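PDB 4V2X: endo-beta-1,4-glucanase (cellulase B) from Bacillus halodurans, which probably hydrolyses beta-1,4-linked glucans, with a family 46 carbohydrate-binding module contributing to the breakdown of xyloglucan and beta-1,3-1,4-glucans. Local coordinates for residues A[92-97]-A[364-369]; A[483-488]-A[495-500]; A[220-225]-A[236-241]. One frame throughout, in Å; residues are numbered along the deposited sequence.

Contacts 1 and 3 lie in the catalytic barrel module, contact 3 on a barrel strand and contact 1 between a barrel helix and a separate small strand and turn; contact 2 lies in the carbohydrate-binding module. Centres of contacts 1 and 3 are 31 Å apart, their nearest atoms about 16 Å; in sequence, contact 3 falls between the two segments of contact 1. Contact 2 is remote, its centre 41 Å from that of contact 1 and 56 Å from that of contact 3. The L240 side chain is about 8 Å from that of calcium ligand D216, which precedes 220-225 on helix 209-227 together with D217. A glycerol, probably from the crystallisation liquor, lies beside contact 1.

Contact 1 of 3, residues A[92-97]-A[364-369]; sequences RELIEQ and FNRHTY. With GOL (glycerol), chain J.
Y369 lies against helix 92-97 and meets three of its residues, E93, L94 and Q97. E93 covers one ring face: its CG stands 3.9 Å from the Y369 ring centroid, 24° off the normal, a CH-pi contact displaced toward the rim. With CG anti to the backbone N and the chain extended beyond it, the carboxylate lies beside the CD2-CE2 side of the ring, bringing CD of E93 to 3.4 Å from CE2 of Y369. In Q97, CG is anti to the carbonyl carbon, beside the backbone N, and the chain bends at chi2 (-87°), which lays the amide almost parallel to the tyrosine ring, 8° between planes, with CD of Q97 3.7 Å from CB of Y369. A weak bond from Q97 NE2 to E93 OE2 (3.4 Å) loosely links the two polar ends.

The contact packs the helix following the first barrel strand of this family 5 glycoside hydrolase against the short, weakly bonded strand about 364-365 and the turn after it. In that turn N365 OD1 accepts from the backbone N of H367 in the carbonyl plane, forming an Asx turn, and also from that of T368, which sits above the plane.

L94 sets its CB 3.9 Å from Y369 CE1, and its two methyls diverge: L94 CD1 is 3.7 Å from F364 CD2, at the edge of that ring and near its plane, while L94 CD2 meets R366 CD. Beyond this aliphatic portion, the R366 guanidinium hydrogen-bonds T74 and the G72 carbonyl. The Y369 hydroxyl is tied to T91, just before the helix. A glycerol, probably from the crystallisation liquor, places O2 2.7 Å from the Y369 carbonyl O.

Contact 2 of 3, residues A[483-488]-A[495-500]; sequences PVLQST and FSIPAS
V484 and S500 form a hydrogen-bonded antiparallel pair: N of V484 donates to O of S500 at 3.0 Å, and N of S500 returns the bond to O of V484 at 2.8 Å, both with N-H...O angles of 162°. Two residues on, N of Q486 reaches O of P498 at 2.9 Å, a more bent bond (142°). A water joins the side chains on this flank, accepting from Q486 NE2 and sitting 2.6 Å from S500 OG.

Between these rungs L485 and A499 make a non-hydrogen-bonded pair. Here CD2 of L485 presses on CB of A499 at 3.3 Å, a close squeeze for two methyl groups, while CB of L485 meets CG2 of I497 at 3.9 Å. Farther on, T488 has CG2 between its backbone N and carbonyl carbon, from where it touches F495 CZ at 3.7 Å; its CB rests on P498 CD. L485, T488 and I497 also touch Y572 of strand 569-577.

Adjacent strands 484-491 and 495-500, joined by a short connection, thus constitute a beta hairpin within the antiparallel sheet of the CBM46 module.

Contact 3 of 3, residues A[220-225]-A[236-241]; sequences TVFFEI and RPLVLP
F222 and F223 both carry CG anti to the backbone N (chi1 159° and 173°), but as successive helix residues they project in different directions and bracket the L238 side chain. On the strand, L238 and L240 share a second conformation, with CG beside the backbone N and chi2 extended, so each pushes a methyl toward the helix.

F222 does most of the touching. The CD2-CE2 flank of its ring lodges against both leucines: CD2 of F222 is 3.7 Å from CD2 of L240, and CE2 of F222 is 3.9 Å from CB of L238. Both approaches are oblique to the ring, and the F222 and L238 side chains lie alongside each other, pointing in opposite senses. The other branch of L238 serves F223: CD1 of L238 lies 3.9 Å from CD1 of F223, the side chains crossing at about a right angle. L238 therefore packs between two aromatic groups, its CD2 also nearing F222 CZ at 4.0 Å. Every touching residue is buried, and the interface between the segments consists of carbon packing, with 216 Å² buried in total.

Helix 220-225 runs antiparallel to strand 238-241 (173°), the axes 10.0 Å apart, as expected for a helix leading back to the next strand of a beta/alpha barrel. Strand 238-241 is bonded on its two sides to strands 190-193 and 267-273. F222 also packs edge-to-face with W176 of helix 165-183 and touches F192 of strand 190-193, while T220 meets Y165, and F223 and E224 meet N166, of the second subunit.

Contact 1 of 3, residues A[92-97]-A[364-369]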
loop_
_atom_site.group_PDB
_atom_site.type_symbol
_atom_site.label_atom_id
_atom_site.label_comp_id
_atom_site.label_asym_id
_atom_site.label_seq_id
_atom_site.Cartn_x
_atom_site.Cartn_y
_atom_site.Cartn_z
ATOM N N ARG A 92 -17.917 -16.866 -37.081
ATOM C CA ARG A 92 -19.081 -16.144 -36.590
ATOM C C ARG A 92 -20.069 -17.120 -35.950
ATOM O O ARG A 92 -20.727 -16.795 -34.964
ATOM C CB ARG A 92 -19.774 -15.357 -37.710
ATOM C CG ARG A 92 -20.771 -14.354 -37.158
ATOM C CD ARG A 92 -21.510 -13.569 -38.227
ATOM N NE ARG A 92 -22.017 -12.314 -37.671
ATOM C CZ ARG A 92 -23.030 -12.208 -36.812
ATOM N NH1 ARG A 92 -23.694 -13.283 -36.390
ATOM N NH2 ARG A 92 -23.388 -11.007 -36.369
ATOM N N GLU A 93 -20.162 -18.316 -36.524
ATOM C CA GLU A 93 -21.100 -19.319 -36.050
ATOM C C GLU A 93 -20.823 -19.707 -34.596
ATOM O O GLU A 93 -21.756 -19.899 -33.825
ATOM C CB GLU A 93 -21.072 -20.549 -36.960
ATOM C CG GLU A 93 -22.089 -21.612 -36.586
ATOM C CD GLU A 93 -22.375 -22.592 -37.713
ATOM O OE1 GLU A 93 -21.670 -22.565 -38.745
ATOM O OE2 GLU A 93 -23.316 -23.395 -37.554
ATOM N N LEU A 94 -19.555 -19.809 -34.214
ATOM C CA LEU A 94 -19.220 -20.134 -32.811
ATOM C C LEU A 94 -19.838 -19.134 -31.840
ATOM O O LEU A 94 -20.430 -19.506 -30.822
ATOM C CB LEU A 94 -17.704 -20.156 -32.615
ATOM C CG LEU A 94 -17.219 -20.391 -31.179
ATOM C CD1 LEU A 94 -17.717 -21.730 -30.646
ATOM C CD2 LEU A 94 -15.707 -20.304 -31.142
ATOM N N ILE A 95 -19.671 -17.855 -32.155
ATOM C CA ILE A 95 -20.196 -16.778 -31.330
ATOM C C ILE A 95 -21.735 -16.811 -31.304
ATOM O O ILE A 95 -22.340 -16.671 -30.244
ATOM C CB ILE A 95 -19.687 -15.398 -31.813
ATOM C CG1 ILE A 95 -18.151 -15.363 -31.901
ATOM C CG2 ILE A 95 -20.189 -14.291 -30.898
ATOM C CD1 ILE A 95 -17.411 -15.752 -30.635
ATOM N N GLU A 96 -22.353 -17.003 -32.468
ATOM C CA GLU A 96 -23.808 -17.170 -32.562
ATOM C C GLU A 96 -24.286 -18.310 -31.673
ATOM O O GLU A 96 -25.263 -18.166 -30.943
ATOM C CB GLU A 96 -24.231 -17.473 -34.003
ATOM C CG GLU A 96 -24.022 -16.335 -34.987
ATOM C CD GLU A 96 -24.185 -16.767 -36.439
ATOM O OE1 GLU A 96 -24.727 -17.859 -36.699
ATOM O OE2 GLU A 96 -23.768 -16.006 -37.332
ATOM N N GLN A 97 -23.592 -19.442 -31.752
ATOM C CA GLN A 97 -23.998 -20.654 -31.045
ATOM C C GLN A 97 -23.876 -20.483 -29.532
ATOM O O GLN A 97 -24.754 -20.908 -28.781
ATOM C CB GLN A 97 -23.166 -21.850 -31.514
ATOM C CG GLN A 97 -23.386 -22.236 -32.974
ATOM C CD GLN A 97 -24.544 -23.186 -33.185
ATOM O OE1 GLN A 97 -25.278 -23.506 -32.257
ATOM N NE2 GLN A 97 -24.717 -23.637 -34.422
ATOM N N PHE A 364 -17.348 -26.751 -25.034
ATOM C CA PHE A 364 -18.122 -26.578 -26.260
ATOM C C PHE A 364 -17.278 -27.031 -27.443
ATOM O O PHE A 364 -16.195 -26.498 -27.693
ATOM C CB PHE A 364 -18.548 -25.122 -26.441
ATOM C CG PHE A 364 -19.706 -24.934 -27.387
ATOM C CD1 PHE A 364 -20.932 -25.541 -27.134
ATOM C CD2 PHE A 364 -19.576 -24.144 -28.526
ATOM C CE1 PHE A 364 -22.007 -25.365 -27.988
ATOM C CE2 PHE A 364 -20.650 -23.964 -29.387
ATOM C CZ PHE A 364 -21.865 -24.575 -29.118
ATOM N N ASN A 365 -17.764 -28.036 -28.158
ATOM C CA ASN A 365 -17.074 -28.539 -29.323
ATOM C C ASN A 365 -17.124 -27.477 -30.419
ATOM O O ASN A 365 -18.187 -27.175 -30.956
ATOM C CB ASN A 365 -17.724 -29.845 -29.792
ATOM C CG ASN A 365 -16.994 -30.491 -30.949
ATOM O OD1 ASN A 365 -16.472 -29.815 -31.841
ATOM N ND2 ASN A 365 -16.976 -31.815 -30.953
ATOM N N ARG A 366 -15.965 -26.941 -30.756
ATOM C CA ARG A 366 -15.881 -25.818 -31.684
ATOM C C ARG A 366 -15.953 -26.220 -33.141
ATOM O O ARG A 366 -16.008 -25.357 -34.015
ATOM C CB ARG A 366 -14.599 -25.061 -31.441
ATOM C CG ARG A 366 -14.482 -24.634 -30.002
ATOM C CD ARG A 366 -13.823 -23.305 -29.928
ATOM N NE ARG A 366 -13.505 -22.939 -28.559
ATOM C CZ ARG A 366 -12.521 -22.107 -28.249
ATOM N NH1 ARG A 366 -11.779 -21.560 -29.216
ATOM N NH2 ARG A 366 -12.271 -21.823 -26.971
ATOM N N HIS A 367 -15.939 -27.519 -33.406
ATOM C CA HIS A 367 -16.065 -28.015 -34.772
ATOM C C HIS A 367 -17.514 -28.327 -35.113
ATOM O O HIS A 367 -17.951 -28.064 -36.231
ATOM C CB HIS A 367 -15.184 -29.235 -34.958
ATOM C CG HIS A 367 -13.739 -28.961 -34.687
ATOM N ND1 HIS A 367 -12.962 -28.188 -35.522
ATOM C CD2 HIS A 367 -12.937 -29.330 -33.660
ATOM C CE1 HIS A 367 -11.738 -28.107 -35.032
ATOM N NE2 HIS A 367 -11.697 -28.790 -33.901
ATOM N N THR A 368 -18.253 -28.878 -34.150
ATOM C CA THR A 368 -19.647 -29.270 -34.372
ATOM C C THR A 368 -20.666 -28.406 -33.623
ATOM O O THR A 368 -21.876 -28.567 -33.827
ATOM C CB THR A 368 -19.852 -30.748 -34.005
ATOM O OG1 THR A 368 -19.498 -30.963 -32.633
ATOM C CG2 THR A 368 -18.977 -31.628 -34.877
ATOM N N TYR A 369 -20.184 -27.505 -32.768
ATOM C CA TYR A 369 -21.030 -26.573 -32.016
ATOM C C TYR A 369 -22.049 -27.305 -31.136
ATOM O O TYR A 369 -23.260 -27.097 -31.227
ATOM C CB TYR A 369 -21.713 -25.569 -32.960
ATOM C CG TYR A 369 -20.746 -24.883 -33.911
ATOM C CD1 TYR A 369 -19.743 -24.049 -33.432
ATOM C CD2 TYR A 369 -20.842 -25.063 -35.289
ATOM C CE1 TYR A 369 -18.855 -23.428 -34.294
ATOM C CE2 TYR A 369 -19.958 -24.440 -36.159
ATOM C CZ TYR A 369 -18.967 -23.622 -35.658
ATOM O OH TYR A 369 -18.076 -22.993 -36.507
HETATM C C1 GOL J . -25.817 -26.335 -33.024
HETATM O O1 GOL J . -25.824 -27.733 -33.329
HETATM C C2 GOL J . -26.398 -25.997 -31.644
HETATM O O2 GOL J . -25.380 -25.429 -30.816
HETATM C C3 GOL J . -26.943 -27.207 -30.902
HETATM O O3 GOL J . -27.613 -26.760 -29.716
#

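Contact 2 of 3, residues A[483-488]-A[495-500]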
loop_
_atom_site.group_PDB
_atom_site.type_symbol
_atom_site.label_atom_id
_atom_site.label_comp_id
_atom_site.label_asym_id
_atom_site.label_seq_id
_atom_site.Cartn_x
_atom_site.Cartn_y
_atom_site.Cartn_z
ATOM N N PRO A 483 -11.973 -56.386 -9.816
ATOM C CA PRO A 483 -10.984 -56.120 -10.855
ATOM C C PRO A 483 -9.712 -56.897 -10.573
ATOM O O PRO A 483 -9.414 -57.189 -9.415
ATOM C CB PRO A 483 -10.740 -54.611 -10.761
ATOM C CG PRO A 483 -11.440 -54.134 -9.537
ATOM C CD PRO A 483 -12.032 -55.303 -8.820
ATOM N N VAL A 484 -8.986 -57.240 -11.630
ATOM C CA VAL A 484 -7.810 -58.080 -11.518
ATOM C C VAL A 484 -6.660 -57.376 -12.211
ATOM O O VAL A 484 -6.790 -56.958 -13.358
ATOM C CB VAL A 484 -8.034 -59.464 -12.168
ATOM C CG1 VAL A 484 -6.817 -60.355 -11.962
ATOM C CG2 VAL A 484 -9.278 -60.129 -11.597
ATOM N N LEU A 485 -5.550 -57.234 -11.492
ATOM C CA LEU A 485 -4.304 -56.738 -12.061
ATOM C C LEU A 485 -3.344 -57.904 -12.203
ATOM O O LEU A 485 -3.419 -58.883 -11.449
ATOM C CB LEU A 485 -3.695 -55.663 -11.160
ATOM C CG LEU A 485 -4.579 -54.437 -10.937
ATOM C CD1 LEU A 485 -3.940 -53.506 -9.918
ATOM C CD2 LEU A 485 -4.854 -53.698 -12.234
ATOM N N GLN A 486 -2.437 -57.802 -13.167
ATOM C CA GLN A 486 -1.512 -58.892 -13.431
ATOM C C GLN A 486 -0.069 -58.478 -13.209
ATOM O O GLN A 486 0.307 -57.325 -13.431
ATOM C CB GLN A 486 -1.689 -59.412 -14.858
ATOM C CG GLN A 486 -3.117 -59.784 -15.230
ATOM C CD GLN A 486 -3.643 -60.997 -14.479
ATOM O OE1 GLN A 486 -2.937 -61.614 -13.685
ATOM N NE2 GLN A 486 -4.898 -61.347 -14.732
ATOM N N SER A 487 0.720 -59.447 -12.756
ATOM C CA SER A 487 2.162 -59.293 -12.630
ATOM C C SER A 487 2.760 -58.968 -13.984
ATOM O O SER A 487 2.230 -59.363 -15.021
ATOM C CB SER A 487 2.776 -60.568 -12.072
ATOM O OG SER A 487 2.308 -60.834 -10.759
ATOM N N THR A 488 3.857 -58.224 -13.980
ATOM C CA THR A 488 4.478 -57.795 -15.222
ATOM C C THR A 488 5.878 -57.263 -14.950
ATOM O O THR A 488 6.305 -57.165 -13.802
ATOM C CB THR A 488 3.627 -56.715 -15.926
ATOM O OG1 THR A 488 4.065 -56.558 -17.285
ATOM C CG2 THR A 488 3.695 -55.375 -15.187
ATOM N N PHE A 495 5.414 -47.889 -18.420
ATOM C CA PHE A 495 5.003 -48.982 -17.548
ATOM C C PHE A 495 3.483 -49.108 -17.479
ATOM O O PHE A 495 2.802 -48.192 -17.018
ATOM C CB PHE A 495 5.554 -48.796 -16.138
ATOM C CG PHE A 495 5.355 -49.997 -15.263
ATOM C CD1 PHE A 495 6.205 -51.082 -15.356
ATOM C CD2 PHE A 495 4.298 -50.055 -14.363
ATOM C CE1 PHE A 495 6.017 -52.201 -14.565
ATOM C CE2 PHE A 495 4.108 -51.170 -13.559
ATOM C CZ PHE A 495 4.966 -52.245 -13.664
ATOM N N SER A 496 2.974 -50.256 -17.922
ATOM C CA SER A 496 1.543 -50.556 -17.896
ATOM C C SER A 496 1.299 -51.865 -17.162
ATOM O O SER A 496 1.920 -52.883 -17.481
ATOM C CB SER A 496 0.991 -50.683 -19.320
ATOM O OG SER A 496 0.923 -49.418 -19.954
ATOM N N ILE A 497 0.400 -51.840 -16.187
ATOM C CA ILE A 497 -0.058 -53.056 -15.522
ATOM C C ILE A 497 -1.236 -53.626 -16.320
ATOM O O ILE A 497 -2.232 -52.928 -16.532
ATOM C CB ILE A 497 -0.499 -52.778 -14.070
ATOM C CG1 ILE A 497 0.661 -52.184 -13.260
ATOM C CG2 ILE A 497 -0.996 -54.058 -13.410
ATOM C CD1 ILE A 497 0.239 -51.572 -11.943
ATOM N N PRO A 498 -1.127 -54.881 -16.807
ATOM C CA PRO A 498 -2.309 -55.457 -17.447
ATOM C C PRO A 498 -3.450 -55.522 -16.436
ATOM O O PRO A 498 -3.260 -56.018 -15.320
ATOM C CB PRO A 498 -1.849 -56.860 -17.866
ATOM C CG PRO A 498 -0.357 -56.797 -17.872
ATOM C CD PRO A 498 0.023 -55.798 -16.827
ATOM N N ALA A 499 -4.613 -55.012 -16.826
ATOM C CA ALA A 499 -5.710 -54.816 -15.889
ATOM C C ALA A 499 -7.055 -55.190 -16.488
ATOM O O ALA A 499 -7.434 -54.696 -17.548
ATOM C CB ALA A 499 -5.738 -53.369 -15.428
ATOM N N SER A 500 -7.768 -56.068 -15.794
ATOM C CA SER A 500 -9.152 -56.365 -16.113
ATOM C C SER A 500 -10.018 -55.517 -15.204
ATOM O O SER A 500 -10.219 -55.862 -14.041
ATOM C CB SER A 500 -9.446 -57.842 -15.869
ATOM O OG SER A 500 -8.618 -58.663 -16.678
HETATM O O HOH W 1 -6.073 -59.228 -16.446
#

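Contact 3 of 3, residues A[220-225]-A[236-241]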
loop_
_atom_site.group_PDB
_atom_site.type_symbol
_atom_site.label_atom_id
_atom_site.label_comp_id
_atom_site.label_asym_id
_atom_site.label_seq_id
_atom_site.Cartn_x
_atom_site.Cartn_y
_atom_site.Cartn_z
ATOM N N THR A 220 -3.469 1.158 -11.831
ATOM C CA THR A 220 -3.667 2.603 -11.779
ATOM C C THR A 220 -3.293 3.277 -13.093
ATOM O O THR A 220 -4.023 4.140 -13.583
ATOM C CB THR A 220 -2.845 3.192 -10.622
ATOM O OG1 THR A 220 -3.326 2.637 -9.400
ATOM C CG2 THR A 220 -2.955 4.723 -10.561
ATOM N N VAL A 221 -2.160 2.889 -13.664
ATOM C CA VAL A 221 -1.750 3.448 -14.943
ATOM C C VAL A 221 -2.722 3.048 -16.063
ATOM O O VAL A 221 -3.000 3.824 -16.966
ATOM C CB VAL A 221 -0.288 3.091 -15.295
ATOM C CG1 VAL A 221 -0.106 1.598 -15.513
ATOM C CG2 VAL A 221 0.165 3.895 -16.511
ATOM N N PHE A 222 -3.237 1.825 -15.989
ATOM C CA PHE A 222 -4.258 1.353 -16.919
ATOM C C PHE A 222 -5.491 2.253 -16.834
ATOM O O PHE A 222 -5.985 2.743 -17.850
ATOM C CB PHE A 222 -4.555 -0.121 -16.591
ATOM C CG PHE A 222 -5.880 -0.632 -17.069
ATOM C CD1 PHE A 222 -6.060 -1.021 -18.383
ATOM C CD2 PHE A 222 -6.929 -0.801 -16.174
ATOM C CE1 PHE A 222 -7.274 -1.536 -18.812
ATOM C CE2 PHE A 222 -8.143 -1.308 -16.596
ATOM C CZ PHE A 222 -8.314 -1.681 -17.920
ATOM N N PHE A 223 -5.949 2.505 -15.614
ATOM C CA PHE A 223 -7.081 3.401 -15.380
ATOM C C PHE A 223 -6.827 4.783 -15.992
ATOM O O PHE A 223 -7.657 5.295 -16.753
ATOM C CB PHE A 223 -7.349 3.507 -13.880
ATOM C CG PHE A 223 -8.380 4.529 -13.507
ATOM C CD1 PHE A 223 -9.720 4.182 -13.424
ATOM C CD2 PHE A 223 -8.002 5.835 -13.208
ATOM C CE1 PHE A 223 -10.668 5.120 -13.066
ATOM C CE2 PHE A 223 -8.951 6.777 -12.848
ATOM C CZ PHE A 223 -10.281 6.421 -12.778
ATOM N N GLU A 224 -5.673 5.362 -15.667
ATOM C CA GLU A 224 -5.312 6.709 -16.141
ATOM C C GLU A 224 -5.306 6.794 -17.668
ATOM O O GLU A 224 -5.865 7.723 -18.251
ATOM C CB GLU A 224 -3.943 7.119 -15.598
ATOM C CG GLU A 224 -3.941 7.544 -14.139
ATOM C CD GLU A 224 -2.550 7.894 -13.638
ATOM O OE1 GLU A 224 -1.709 6.976 -13.497
ATOM O OE2 GLU A 224 -2.287 9.089 -13.397
ATOM N N ILE A 225 -4.667 5.818 -18.305
ATOM C CA ILE A 225 -4.585 5.753 -19.758
ATOM C C ILE A 225 -5.965 5.655 -20.385
ATOM O O ILE A 225 -6.320 6.460 -21.240
ATOM C CB ILE A 225 -3.728 4.558 -20.230
ATOM C CG1 ILE A 225 -2.254 4.819 -19.915
ATOM C CG2 ILE A 225 -3.898 4.320 -21.724
ATOM C CD1 ILE A 225 -1.380 3.590 -19.980
ATOM N N ARG A 236 -16.259 3.812 -19.840
ATOM C CA ARG A 236 -16.210 2.377 -20.134
ATOM C C ARG A 236 -15.857 1.607 -18.874
ATOM O O ARG A 236 -14.896 1.956 -18.190
ATOM C CB ARG A 236 -15.177 2.069 -21.211
ATOM C CG ARG A 236 -15.165 0.613 -21.660
ATOM C CD ARG A 236 -14.121 0.362 -22.736
ATOM N NE ARG A 236 -14.261 1.304 -23.845
ATOM C CZ ARG A 236 -15.221 1.272 -24.769
ATOM N NH1 ARG A 236 -16.156 0.327 -24.760
ATOM N NH2 ARG A 236 -15.251 2.210 -25.715
ATOM N N PRO A 237 -16.632 0.554 -18.559
ATOM C CA PRO A 237 -16.268 -0.234 -17.389
ATOM C C PRO A 237 -14.881 -0.867 -17.498
ATOM O O PRO A 237 -14.484 -1.333 -18.569
ATOM C CB PRO A 237 -17.364 -1.301 -17.345
ATOM C CG PRO A 237 -18.549 -0.567 -17.872
ATOM C CD PRO A 237 -17.996 0.238 -19.013
ATOM N N LEU A 238 -14.165 -0.860 -16.380
ATOM C CA LEU A 238 -12.818 -1.403 -16.300
ATOM C C LEU A 238 -12.787 -2.482 -15.241
ATOM O O LEU A 238 -13.364 -2.334 -14.156
ATOM C CB LEU A 238 -11.811 -0.311 -15.948
ATOM C CG LEU A 238 -11.827 0.898 -16.880
ATOM C CD1 LEU A 238 -10.794 1.918 -16.439
ATOM C CD2 LEU A 238 -11.599 0.481 -18.323
ATOM N N VAL A 239 -12.101 -3.572 -15.570
ATOM C CA VAL A 239 -12.050 -4.754 -14.723
ATOM C C VAL A 239 -10.653 -4.875 -14.129
ATOM O O VAL A 239 -9.662 -4.920 -14.861
ATOM C CB VAL A 239 -12.408 -6.029 -15.524
ATOM C CG1 VAL A 239 -12.437 -7.250 -14.609
ATOM C CG2 VAL A 239 -13.754 -5.868 -16.222
ATOM N N LEU A 240 -10.578 -4.911 -12.798
ATOM C CA LEU A 240 -9.299 -4.932 -12.090
ATOM C C LEU A 240 -9.184 -6.183 -11.220
ATOM O O LEU A 240 -10.084 -6.481 -10.438
ATOM C CB LEU A 240 -9.145 -3.687 -11.207
ATOM C CG LEU A 240 -9.234 -2.321 -11.898
ATOM C CD1 LEU A 240 -9.086 -1.196 -10.880
ATOM C CD2 LEU A 240 -8.194 -2.186 -13.002
ATOM N N PRO A 241 -8.067 -6.911 -11.345
ATOM C CA PRO A 241 -7.879 -8.160 -10.627
ATOM C C PRO A 241 -7.195 -8.023 -9.278
ATOM O O PRO A 241 -6.430 -7.085 -9.044
ATOM C CB PRO A 241 -6.949 -8.929 -11.556
ATOM C CG PRO A 241 -6.068 -7.859 -12.116
ATOM C CD PRO A 241 -6.984 -6.686 -12.324
#